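Local coordinates for protein valine-pyruvate aminotransferase (Salmonella typhimurium, PDB 3G7Q) that probably catalyses the pyridoxal phosphate-dependent transfer of an amino group from L-valine to pyruvate, giving L-alanine and 3-methyl-2-oxobutanoate, at residues Gln75-Leu80 with Pro287-Glu292; Ala33-Gly37 with Gly364-Val368; Pro41-Met47 with Val306-Tyr311; Phe132-Pro136 with Lys167-Asp171. All blocks are in the same frame, centred on the assembly; numbering follows the deposited sequence.

Contact 1 (Gln75-Leu80 with Pro287-Glu292); sequences QGKTAL and PAMMCE
The N-terminal turn of helix 77-92 packs on the flank of helix 285-295, and Leu80 and Gln75 reach across to it from the two ends of the segment. Leu80 points CD2 at the proline at the start of its partner segment, 3.6 Å from Pro287 CB, the two side chains crossing at about a right angle. Its other branch, CD1, rests on Met290 CB at 3.7 Å. Met290, like Met289, is modelled as selenomethionine. Cys291 SG lies against both Ala79 and Leu80, 3.6 Å from Leu80 N and 4.1 Å from Ala79 CB. Both helices belong to the class I aminotransferase fold, and strand 101-104, at the margin of its seven-stranded sheet, supplies Leu103 to cover Leu80 further. Gly76 is the N-cap of helix 77-92; just before it, Gln75 reaches toward helix 285-295 and passes Ala288, its CB 4.0 Å from Ala288 CB. The chain stays extended past CG (chi2 -176°) and carries NE2 to Glu292 OE1, a 3.0 Å hydrogen bond lying close to the amide plane, although amide and carboxylate are turned 61° apart. The same OE1 makes a salt bridge with Lys63, while OE2 pairs with Arg296.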
loop_
_atom_site.group_PDB
_atom_site.type_symbol
_atom_site.label_atom_id
_atom_site.label_comp_id
_atom_site.label_asym_id
_atom_site.label_seq_id
_atom_site.Cartn_x
_atom_site.Cartn_y
_atom_site.Cartn_z
ATOM N N GLN A 75 3.959 19.135 -0.500
ATOM C CA GLN A 75 2.981 18.688 -1.489
ATOM C C GLN A 75 2.577 17.255 -1.155
ATOM O O GLN A 75 2.306 16.440 -2.054
ATOM C CB GLN A 75 3.553 18.773 -2.892
ATOM C CG GLN A 75 3.880 20.171 -3.326
ATOM C CD GLN A 75 4.352 20.196 -4.755
ATOM O OE1 GLN A 75 5.273 19.461 -5.116
ATOM N NE2 GLN A 75 3.730 21.042 -5.585
ATOM N N GLY A 76 2.520 16.976 0.151
ATOM C CA GLY A 76 2.188 15.659 0.661
ATOM C C GLY A 76 0.696 15.451 0.728
ATOM O O GLY A 76 -0.078 16.276 0.205
ATOM N N LYS A 77 0.306 14.343 1.365
ATOM C CA LYS A 77 -1.094 13.996 1.559
ATOM C C LYS A 77 -1.921 15.223 1.951
ATOM O O LYS A 77 -2.928 15.512 1.310
ATOM C CB LYS A 77 -1.252 12.897 2.617
ATOM N N THR A 78 -1.462 15.990 2.928
ATOM C CA THR A 78 -2.222 17.161 3.396
ATOM C C THR A 78 -2.442 18.262 2.351
ATOM O O THR A 78 -3.571 18.759 2.191
ATOM C CB THR A 78 -1.571 17.768 4.649
ATOM O OG1 THR A 78 -1.432 16.735 5.642
ATOM C CG2 THR A 78 -2.407 18.927 5.208
ATOM N N ALA A 79 -1.393 18.651 1.634
ATOM C CA ALA A 79 -1.536 19.672 0.602
ATOM C C ALA A 79 -2.486 19.166 -0.494
ATOM O O ALA A 79 -3.284 19.939 -1.049
ATOM C CB ALA A 79 -0.183 20.036 0.011
ATOM N N LEU A 80 -2.402 17.873 -0.796
ATOM C CA LEU A 80 -3.255 17.274 -1.832
ATOM C C LEU A 80 -4.721 17.202 -1.404
ATOM O O LEU A 80 -5.608 17.443 -2.223
ATOM C CB LEU A 80 -2.758 15.883 -2.216
ATOM C CG LEU A 80 -3.580 15.162 -3.288
ATOM C CD1 LEU A 80 -3.634 15.984 -4.572
ATOM C CD2 LEU A 80 -3.037 13.775 -3.557
ATOM N N PRO A 287 0.997 12.096 -5.112
ATOM C CA PRO A 287 0.388 13.299 -4.569
ATOM C C PRO A 287 1.079 14.600 -4.976
ATOM O O PRO A 287 0.380 15.583 -5.268
ATOM C CB PRO A 287 0.471 13.091 -3.055
ATOM C CG PRO A 287 0.532 11.610 -2.881
ATOM C CD PRO A 287 1.234 11.076 -4.076
ATOM N N ALA A 288 2.417 14.616 -5.026
ATOM C CA ALA A 288 3.140 15.835 -5.386
ATOM C C ALA A 288 2.870 16.207 -6.840
ATOM O O ALA A 288 2.631 17.385 -7.162
ATOM C CB ALA A 288 4.666 15.690 -5.116
HETATM N N MSE A 289 2.886 15.214 -7.717
HETATM C CA MSE A 289 2.597 15.457 -9.128
HETATM C C MSE A 289 1.175 15.959 -9.316
HETATM O O MSE A 289 0.944 16.865 -10.111
HETATM C CB MSE A 289 2.828 14.194 -9.959
HETATM C CG MSE A 289 4.312 13.852 -10.033
HETATM SE SE MSE A 289 4.562 12.199 -10.958
HETATM C CE MSE A 289 4.409 12.803 -12.845
HETATM N N MSE A 290 0.224 15.370 -8.599
HETATM C CA MSE A 290 -1.165 15.831 -8.671
HETATM C C MSE A 290 -1.304 17.266 -8.191
HETATM O O MSE A 290 -1.994 18.065 -8.820
HETATM C CB MSE A 290 -2.083 14.969 -7.820
HETATM C CG MSE A 290 -2.385 13.626 -8.396
HETATM SE SE MSE A 290 -3.937 12.872 -7.481
HETATM C CE MSE A 290 -4.935 14.025 -7.757
ATOM N N CYS A 291 -0.660 17.593 -7.074
ATOM C CA CYS A 291 -0.718 18.963 -6.569
ATOM C C CYS A 291 -0.246 19.948 -7.636
ATOM O O CYS A 291 -0.866 20.992 -7.867
ATOM C CB CYS A 291 0.145 19.166 -5.330
ATOM S SG CYS A 291 -0.536 18.606 -3.793
ATOM N N GLU A 292 0.857 19.597 -8.286
ATOM C CA GLU A 292 1.443 20.437 -9.308
ATOM C C GLU A 292 0.532 20.554 -10.521
ATOM O O GLU A 292 0.346 21.657 -11.043
ATOM C CB GLU A 292 2.813 19.881 -9.701
ATOM C CG GLU A 292 3.726 20.824 -10.407
ATOM C CD GLU A 292 4.046 22.094 -9.601
ATOM O OE1 GLU A 292 4.088 22.093 -8.346
ATOM O OE2 GLU A 292 4.205 23.116 -10.269
#

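Contact 2 (Ala33-Gly37 with Gly364-Val368); sequences AIMLG and GVLMV
A two-stranded parallel sheet joins strand 34-35, near the N-terminus, to strand 365-366, which follows helix 353-362; Ile34 is paired with Val365 and Met35 with Leu366. Ile34 is gripped through both its backbone polar atoms: its N donates to Gly364 O at 2.7 Å, and its O accepts from Leu366 N at 2.9 Å, both bonds nearly straight. The next bond, Leu36 N to Leu366 O, is more bent, with 139° at the hydrogen, as residues 33-37 leave the strand. Gly364, at positive phi, is the C-prime residue of the Schellman motif that closes helix 353-362, and it turns the chain into the strand.

Side chains divide between the two faces. Ile34 and Val365 run next to each other with their ends in the same direction, Ile34 CD1 4.0 Å from Val365 CG2; helix 396-416 covers them through Ala401 and Ile405. On the other face the selenium of Met35, a selenomethionine, comes 3.9 Å from Leu366 CD1 in the conformer described; a second was also modelled. Leu24 of helix 17-25 packs on both residues. Beyond the paired residues, Leu36 and Met367 again run alongside each other, and Leu36 CD1 meets Met367 CE at 3.6 Å. Gly37 O takes a hydrogen bond from Arg389 on strand 387-391, and Val368 CG2 sits against that same oxygen, at 3.3 Å.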
loop_
_atom_site.group_PDB
_atom_site.type_symbol
_atom_site.label_atom_id
_atom_site.label_comp_id
_atom_site.label_asym_id
_atom_site.label_seq_id
_atom_site.Cartn_x
_atom_site.Cartn_y
_atom_site.Cartn_z
ATOM N N ALA A 33 4.625 -12.719 -27.620
ATOM C CA ALA A 33 3.254 -12.928 -27.134
ATOM C C ALA A 33 2.380 -11.718 -27.401
ATOM O O ALA A 33 2.853 -10.571 -27.379
ATOM C CB ALA A 33 3.258 -13.225 -25.645
ATOM N N ILE A 34 1.096 -11.968 -27.650
ATOM C CA ILE A 34 0.122 -10.900 -27.881
ATOM C C ILE A 34 -0.652 -10.843 -26.568
ATOM O O ILE A 34 -1.546 -11.661 -26.315
ATOM C CB ILE A 34 -0.734 -11.189 -29.098
ATOM C CG1 ILE A 34 0.175 -11.258 -30.339
ATOM C CG2 ILE A 34 -1.807 -10.112 -29.246
ATOM C CD1 ILE A 34 -0.431 -11.972 -31.503
HETATM N N MSE A 35 -0.292 -9.891 -25.709
HETATM C CA MSE A 35 -0.870 -9.777 -24.369
HETATM C C MSE A 35 -1.993 -8.735 -24.315
HETATM O O MSE A 35 -1.743 -7.549 -24.106
HETATM C CB MSE A 35 0.238 -9.445 -23.352
HETATM C CG MSE A 35 -0.254 -9.065 -21.939
HETATM SE SE MSE A 35 -1.483 -10.349 -21.143
HETATM C CE MSE A 35 -1.602 -9.528 -19.400
ATOM N N LEU A 36 -3.228 -9.204 -24.452
ATOM C CA LEU A 36 -4.433 -8.344 -24.460
ATOM C C LEU A 36 -5.263 -8.493 -23.210
ATOM O O LEU A 36 -6.360 -7.937 -23.132
ATOM C CB LEU A 36 -5.271 -8.667 -25.704
ATOM C CG LEU A 36 -4.525 -8.552 -27.042
ATOM C CD1 LEU A 36 -5.433 -8.897 -28.208
ATOM C CD2 LEU A 36 -3.927 -7.148 -27.266
ATOM N N GLY A 37 -4.729 -9.199 -22.214
ATOM C CA GLY A 37 -5.414 -9.489 -20.970
ATOM C C GLY A 37 -5.116 -8.611 -19.767
ATOM O O GLY A 37 -5.606 -8.889 -18.680
ATOM N N GLY A 364 -0.240 -18.055 -28.579
ATOM C CA GLY A 364 0.419 -16.824 -28.175
ATOM C C GLY A 364 -0.433 -15.613 -27.933
ATOM O O GLY A 364 0.086 -14.493 -27.888
ATOM N N VAL A 365 -1.741 -15.824 -27.759
ATOM C CA VAL A 365 -2.690 -14.735 -27.554
ATOM C C VAL A 365 -3.353 -14.895 -26.186
ATOM O O VAL A 365 -3.885 -15.963 -25.860
ATOM C CB VAL A 365 -3.777 -14.714 -28.659
ATOM C CG1 VAL A 365 -4.802 -13.617 -28.411
ATOM C CG2 VAL A 365 -3.152 -14.554 -30.046
ATOM N N LEU A 366 -3.271 -13.848 -25.370
ATOM C CA LEU A 366 -3.882 -13.841 -24.069
ATOM C C LEU A 366 -4.989 -12.786 -23.945
ATOM O O LEU A 366 -4.754 -11.608 -24.215
ATOM C CB LEU A 366 -2.821 -13.589 -23.011
ATOM C CG LEU A 366 -1.785 -14.697 -22.811
ATOM C CD1 LEU A 366 -0.793 -14.172 -21.812
ATOM C CD2 LEU A 366 -2.414 -16.043 -22.351
HETATM N N MSE A 367 -6.185 -13.249 -23.532
HETATM C CA MSE A 367 -7.357 -12.424 -23.219
HETATM C C MSE A 367 -7.916 -13.007 -21.919
HETATM O O MSE A 367 -7.481 -14.080 -21.497
HETATM C CB MSE A 367 -8.394 -12.473 -24.346
HETATM C CG MSE A 367 -7.846 -11.943 -25.619
HETATM SE SE MSE A 367 -9.262 -11.995 -26.998
HETATM C CE MSE A 367 -8.376 -10.954 -28.398
ATOM N N VAL A 368 -8.840 -12.301 -21.266
ATOM C CA VAL A 368 -9.377 -12.784 -19.982
ATOM C C VAL A 368 -10.729 -13.463 -20.141
ATOM O O VAL A 368 -11.650 -12.892 -20.700
ATOM C CB VAL A 368 -9.516 -11.660 -18.925
ATOM C CG1 VAL A 368 -9.793 -12.282 -17.554
ATOM C CG2 VAL A 368 -8.247 -10.788 -18.885
#

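Contact 3 (Pro41-Met47 with Val306-Tyr311); sequences PAHIPAM and VIKPFY. With EDO (1,2-ethanediol), chain E.
Ile44 lies over the ring of Phe310, and these two residues, with Val306 one helical turn back, have the most surface buried here. Ile44 is the N-cap of helix 45-61. Its CG1 stands over the centre of the Phe310 ring, 3.6 Å from the centroid and 10° off the normal, a CH-pi contact over the face. The two side chains run antiparallel as they pass, with Ile44 CD1 near the root of the ring, 3.6 Å from Phe310 CG. Phe310 holds CG anti to its backbone N (chi1 175°), and this sends the ring out from helix 299-325 to meet Ile44. Farther along the ring, Phe310 CE1 touches Ala42 CB at 3.5 Å.

Val306 works through a single methyl. CG1 meets Ala46 CB at 4.0 Å and the selenium of Met47, a selenomethionine, at 3.7 Å. Folded at both chi2 and chi3, the Met47 side chain also crosses that of Ile307 at about a right angle, its selenium 4.0 Å from Ile307 CG1.

Tyr311 adds the polar link: its OH accepts a hydrogen bond from Ala42 N, 2.9 Å long and 159° at the hydrogen, with the donor at the ring edge near its plane. Phe310 CD1 lies over one face of this tyrosine. The start of helix 45-61 is thus held to helix 299-325 mainly by apolar contact, and the one bond across, from a buried backbone N-H to a buried phenol, satisfies a polar group in the connection that leads into the helix and probably helps to fix where the tyrosine hydroxyl sits.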
loop_
_atom_site.group_PDB
_atom_site.type_symbol
_atom_site.label_atom_id
_atom_site.label_comp_id
_atom_site.label_asym_id
_atom_site.label_seq_id
_atom_site.Cartn_x
_atom_site.Cartn_y
_atom_site.Cartn_z
ATOM N N PRO A 41 -2.790 1.297 -18.801
ATOM C CA PRO A 41 -3.131 2.312 -19.766
ATOM C C PRO A 41 -2.087 2.425 -20.874
ATOM O O PRO A 41 -1.019 1.773 -20.846
ATOM C CB PRO A 41 -3.178 3.603 -18.918
ATOM C CG PRO A 41 -2.271 3.341 -17.788
ATOM C CD PRO A 41 -2.348 1.862 -17.511
ATOM N N ALA A 42 -2.406 3.248 -21.845
ATOM C CA ALA A 42 -1.521 3.506 -22.955
ATOM C C ALA A 42 -0.395 4.445 -22.588
ATOM O O ALA A 42 -0.444 5.119 -21.566
ATOM C CB ALA A 42 -2.349 4.122 -24.103
ATOM N N HIS A 43 0.657 4.442 -23.403
ATOM C CA HIS A 43 1.723 5.431 -23.294
ATOM C C HIS A 43 1.469 6.463 -24.386
ATOM O O HIS A 43 1.904 6.292 -25.519
ATOM C CB HIS A 43 3.090 4.799 -23.467
ATOM C CG HIS A 43 3.398 3.801 -22.415
ATOM N ND1 HIS A 43 3.832 4.167 -21.160
ATOM C CD2 HIS A 43 3.304 2.452 -22.411
ATOM C CE1 HIS A 43 4.016 3.077 -20.436
ATOM N NE2 HIS A 43 3.703 2.025 -21.170
ATOM N N ILE A 44 0.776 7.538 -24.035
ATOM C CA ILE A 44 0.400 8.549 -25.000
ATOM C C ILE A 44 1.585 9.455 -25.158
ATOM O O ILE A 44 2.050 10.055 -24.163
ATOM C CB ILE A 44 -0.863 9.322 -24.558
ATOM C CG1 ILE A 44 -2.031 8.345 -24.341
ATOM C CG2 ILE A 44 -1.173 10.433 -25.556
ATOM C CD1 ILE A 44 -3.338 8.987 -23.788
ATOM N N PRO A 45 2.119 9.564 -26.394
ATOM C CA PRO A 45 3.326 10.410 -26.568
ATOM C C PRO A 45 3.259 11.802 -25.952
ATOM O O PRO A 45 4.208 12.200 -25.277
ATOM C CB PRO A 45 3.482 10.471 -28.091
ATOM C CG PRO A 45 2.923 9.176 -28.549
ATOM C CD PRO A 45 1.735 8.918 -27.664
ATOM N N ALA A 46 2.141 12.517 -26.142
ATOM C CA ALA A 46 1.982 13.848 -25.582
ATOM C C ALA A 46 2.009 13.831 -24.057
ATOM O O ALA A 46 2.527 14.777 -23.420
ATOM C CB ALA A 46 0.674 14.515 -26.102
HETATM N N MSE A 47 1.470 12.772 -23.461
HETATM C CA MSE A 47 1.477 12.633 -21.986
HETATM C C MSE A 47 2.872 12.301 -21.481
HETATM O O MSE A 47 3.298 12.842 -20.454
HETATM C CB MSE A 47 0.450 11.606 -21.505
HETATM C CG MSE A 47 -0.990 12.008 -21.786
HETATM SE SE MSE A 47 -1.542 13.683 -20.971
HETATM C CE MSE A 47 -1.265 13.195 -19.111
ATOM N N VAL A 306 -6.394 15.590 -24.328
ATOM C CA VAL A 306 -5.307 14.716 -24.775
ATOM C C VAL A 306 -5.660 13.244 -24.553
ATOM O O VAL A 306 -5.650 12.434 -25.486
ATOM C CB VAL A 306 -3.991 15.056 -24.052
ATOM C CG1 VAL A 306 -2.883 14.043 -24.417
ATOM C CG2 VAL A 306 -3.551 16.491 -24.375
ATOM N N ILE A 307 -6.008 12.917 -23.317
ATOM C CA ILE A 307 -6.326 11.543 -22.959
ATOM C C ILE A 307 -7.611 11.028 -23.619
ATOM O O ILE A 307 -7.566 10.039 -24.353
ATOM C CB ILE A 307 -6.405 11.388 -21.428
ATOM C CG1 ILE A 307 -5.025 11.656 -20.794
ATOM C CG2 ILE A 307 -6.903 9.990 -21.048
ATOM C CD1 ILE A 307 -5.020 11.686 -19.274
ATOM N N LYS A 308 -8.742 11.672 -23.367
ATOM C CA LYS A 308 -9.989 11.170 -23.927
ATOM C C LYS A 308 -9.930 10.977 -25.462
ATOM O O LYS A 308 -10.299 9.922 -25.962
ATOM C CB LYS A 308 -11.155 12.094 -23.551
ATOM C CG LYS A 308 -12.481 11.666 -24.154
ATOM C CD LYS A 308 -13.607 12.564 -23.681
ATOM C CE LYS A 308 -14.823 12.438 -24.575
ATOM N NZ LYS A 308 -15.977 13.271 -24.091
ATOM N N PRO A 309 -9.485 11.991 -26.216
ATOM C CA PRO A 309 -9.471 11.777 -27.682
ATOM C C PRO A 309 -8.558 10.660 -28.171
ATOM O O PRO A 309 -8.844 10.030 -29.197
ATOM C CB PRO A 309 -9.006 13.120 -28.248
ATOM C CG PRO A 309 -8.991 14.043 -27.139
ATOM C CD PRO A 309 -9.028 13.346 -25.864
ATOM N N PHE A 310 -7.439 10.461 -27.486
ATOM C CA PHE A 310 -6.531 9.380 -27.823
ATOM C C PHE A 310 -7.243 8.039 -27.718
ATOM O O PHE A 310 -7.188 7.235 -28.643
ATOM C CB PHE A 310 -5.305 9.369 -26.901
ATOM C CG PHE A 310 -4.394 8.180 -27.131
ATOM C CD1 PHE A 310 -4.619 6.968 -26.497
ATOM C CD2 PHE A 310 -3.307 8.305 -27.976
ATOM C CE1 PHE A 310 -3.751 5.878 -26.740
ATOM C CE2 PHE A 310 -2.468 7.244 -28.202
ATOM C CZ PHE A 310 -2.700 6.043 -27.585
ATOM N N TYR A 311 -7.883 7.771 -26.577
ATOM C CA TYR A 311 -8.554 6.494 -26.390
ATOM C C TYR A 311 -9.781 6.347 -27.283
ATOM O O TYR A 311 -10.082 5.267 -27.724
ATOM C CB TYR A 311 -8.950 6.308 -24.927
ATOM C CG TYR A 311 -7.771 6.003 -24.005
ATOM C CD1 TYR A 311 -7.248 4.734 -23.930
ATOM C CD2 TYR A 311 -7.202 6.987 -23.195
ATOM C CE1 TYR A 311 -6.215 4.452 -23.097
ATOM C CE2 TYR A 311 -6.136 6.704 -22.339
ATOM C CZ TYR A 311 -5.640 5.442 -22.310
ATOM O OH TYR A 311 -4.593 5.099 -21.480
HETATM C C1 EDO E . -17.719 11.573 -26.991
HETATM O O1 EDO E . -17.770 11.903 -25.565
HETATM C C2 EDO E . -16.343 11.052 -27.447
HETATM O O2 EDO E . -15.635 12.122 -28.139
#

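Contact 4 (Phe132-Pro136 with Lys167-Asp171); sequences FPLAP and KYHVD
Apolar contact carries most of this meeting, with Leu134 at its middle. Its CG is anti to the backbone N (chi1 -168°), and from there the two methyls divide: CD1 runs to the backbone of the facing strand, 3.3 Å from His169 C, while CD2 meets Val170 CG2 at 3.8 Å. CD1 also reaches Tyr168 CB, at 3.9 Å. Pro136, which follows a cis peptide bond, crosses Tyr168 at about a right angle and presses its CD to within 3.4 Å of Tyr168 CE2.

Polar contact between the segments goes through a water. It donates to Pro133 O and accepts from Asp171 N, both at 2.8 Å, and so bridges the two segments beside Val170. The polar ends of the packing residues are held by other partners: Tyr168 OH bonds to His383 and Trp343, and His169 to Glu159 and Glu201, with Glu201 also taking the N-H of Val170.

The contact joins the loop after strand 129-132 of the seven-stranded, mostly parallel sheet to the end of strand 165-169 in the six-stranded sheet, an arrangement consistent with the fold type I architecture of class I aminotransferases.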
loop_
_atom_site.group_PDB
_atom_site.type_symbol
_atom_site.label_atom_id
_atom_site.label_comp_id
_atom_site.label_asym_id
_atom_site.label_seq_id
_atom_site.Cartn_x
_atom_site.Cartn_y
_atom_site.Cartn_z
ATOM N N PHE A 132 -23.311 -6.088 -6.076
ATOM C CA PHE A 132 -22.974 -5.544 -7.375
ATOM C C PHE A 132 -24.282 -5.598 -8.162
ATOM O O PHE A 132 -24.664 -6.645 -8.679
ATOM C CB PHE A 132 -21.872 -6.335 -8.076
ATOM C CG PHE A 132 -20.585 -6.354 -7.329
ATOM C CD1 PHE A 132 -19.808 -5.214 -7.229
ATOM C CD2 PHE A 132 -20.141 -7.517 -6.709
ATOM C CE1 PHE A 132 -18.630 -5.219 -6.536
ATOM C CE2 PHE A 132 -18.948 -7.525 -6.004
ATOM C CZ PHE A 132 -18.193 -6.372 -5.914
ATOM N N PRO A 133 -25.011 -4.470 -8.234
ATOM C CA PRO A 133 -26.304 -4.534 -8.931
ATOM C C PRO A 133 -26.205 -4.635 -10.443
ATOM O O PRO A 133 -27.203 -4.921 -11.108
ATOM C CB PRO A 133 -26.996 -3.220 -8.519
ATOM C CG PRO A 133 -25.912 -2.313 -8.148
ATOM C CD PRO A 133 -24.735 -3.128 -7.691
ATOM N N LEU A 134 -25.013 -4.420 -10.979
ATOM C CA LEU A 134 -24.811 -4.530 -12.408
ATOM C C LEU A 134 -23.495 -5.298 -12.674
ATOM O O LEU A 134 -22.485 -4.717 -13.012
ATOM C CB LEU A 134 -24.857 -3.152 -13.079
ATOM C CG LEU A 134 -24.943 -2.976 -14.626
ATOM C CD1 LEU A 134 -25.941 -3.848 -15.254
ATOM C CD2 LEU A 134 -25.269 -1.548 -14.953
ATOM N N ALA A 135 -23.567 -6.606 -12.567
ATOM C CA ALA A 135 -22.437 -7.446 -12.967
ATOM C C ALA A 135 -22.400 -7.460 -14.498
ATOM O O ALA A 135 -23.442 -7.333 -15.123
ATOM C CB ALA A 135 -22.609 -8.838 -12.416
ATOM N N PRO A 136 -21.219 -7.651 -15.120
ATOM C CA PRO A 136 -19.908 -7.909 -14.539
ATOM C C PRO A 136 -19.161 -6.667 -14.044
ATOM O O PRO A 136 -19.312 -5.567 -14.590
ATOM C CB PRO A 136 -19.138 -8.552 -15.699
ATOM C CG PRO A 136 -19.724 -7.924 -16.884
ATOM C CD PRO A 136 -21.160 -7.640 -16.590
ATOM N N LYS A 167 -25.616 -3.614 -24.487
ATOM C CA LYS A 167 -25.413 -2.877 -23.257
ATOM C C LYS A 167 -26.135 -3.584 -22.098
ATOM O O LYS A 167 -27.297 -3.982 -22.225
ATOM C CB LYS A 167 -25.966 -1.455 -23.403
ATOM C CG LYS A 167 -25.813 -0.596 -22.166
ATOM C CD LYS A 167 -26.194 0.866 -22.402
ATOM C CE LYS A 167 -26.278 1.669 -21.085
ATOM N NZ LYS A 167 -24.965 1.852 -20.377
ATOM N N TYR A 168 -25.423 -3.766 -21.004
ATOM C CA TYR A 168 -26.006 -4.341 -19.807
ATOM C C TYR A 168 -26.783 -3.266 -19.071
ATOM O O TYR A 168 -26.385 -2.091 -19.049
ATOM C CB TYR A 168 -24.946 -4.881 -18.883
ATOM C CG TYR A 168 -24.178 -6.094 -19.389
ATOM C CD1 TYR A 168 -24.836 -7.274 -19.716
ATOM C CD2 TYR A 168 -22.816 -6.075 -19.454
ATOM C CE1 TYR A 168 -24.131 -8.416 -20.147
ATOM C CE2 TYR A 168 -22.094 -7.184 -19.870
ATOM C CZ TYR A 168 -22.765 -8.358 -20.222
ATOM O OH TYR A 168 -22.058 -9.451 -20.650
ATOM N N HIS A 169 -27.873 -3.690 -18.447
ATOM C CA HIS A 169 -28.735 -2.828 -17.626
ATOM C C HIS A 169 -29.061 -3.475 -16.289
ATOM O O HIS A 169 -29.162 -4.690 -16.198
ATOM C CB HIS A 169 -30.040 -2.541 -18.353
ATOM C CG HIS A 169 -29.873 -1.620 -19.517
ATOM N ND1 HIS A 169 -29.761 -0.251 -19.365
ATOM C CD2 HIS A 169 -29.771 -1.863 -20.843
ATOM C CE1 HIS A 169 -29.625 0.305 -20.556
ATOM N NE2 HIS A 169 -29.627 -0.649 -21.471
ATOM N N VAL A 170 -29.288 -2.643 -15.283
ATOM C CA VAL A 170 -29.722 -3.115 -13.965
ATOM C C VAL A 170 -31.123 -3.685 -14.099
ATOM O O VAL A 170 -32.022 -3.030 -14.638
ATOM C CB VAL A 170 -29.753 -1.984 -12.920
ATOM C CG1 VAL A 170 -30.283 -2.513 -11.559
ATOM C CG2 VAL A 170 -28.376 -1.293 -12.748
ATOM N N ASP A 171 -31.336 -4.906 -13.617
ATOM C CA ASP A 171 -32.668 -5.524 -13.599
ATOM C C ASP A 171 -33.308 -5.199 -12.248
ATOM O O ASP A 171 -33.176 -5.954 -11.280
ATOM C CB ASP A 171 -32.542 -7.029 -13.836
ATOM C CG ASP A 171 -33.851 -7.761 -13.731
ATOM O OD1 ASP A 171 -34.906 -7.116 -13.573
ATOM O OD2 ASP A 171 -33.812 -9.018 -13.794
HETATM O O HOH W 1 -29.236 -6.353 -12.376
#

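How the contacts relate
Contacts 2, 3, 1 and 4 are nested along the chain, each lying inside the loop closed by the one before. Contacts 2 and 3 adjoin in sequence, strand 34-35 leading on to helix 45-61, although their centres are 22 Å apart. Helices 285-295 and 299-325 are consecutive, and contacts 1 and 3, one on each, come within about 8 Å at their nearest atoms. Contact 4 lies across the chain's centre from both, its centre 36 Å from that of contact 1. Residues 33-47 are therefore fastened to later parts of the chain, strand 365-366 and helix 299-325, at contacts 2 and 3, while contact 4 joins the two larger sheets.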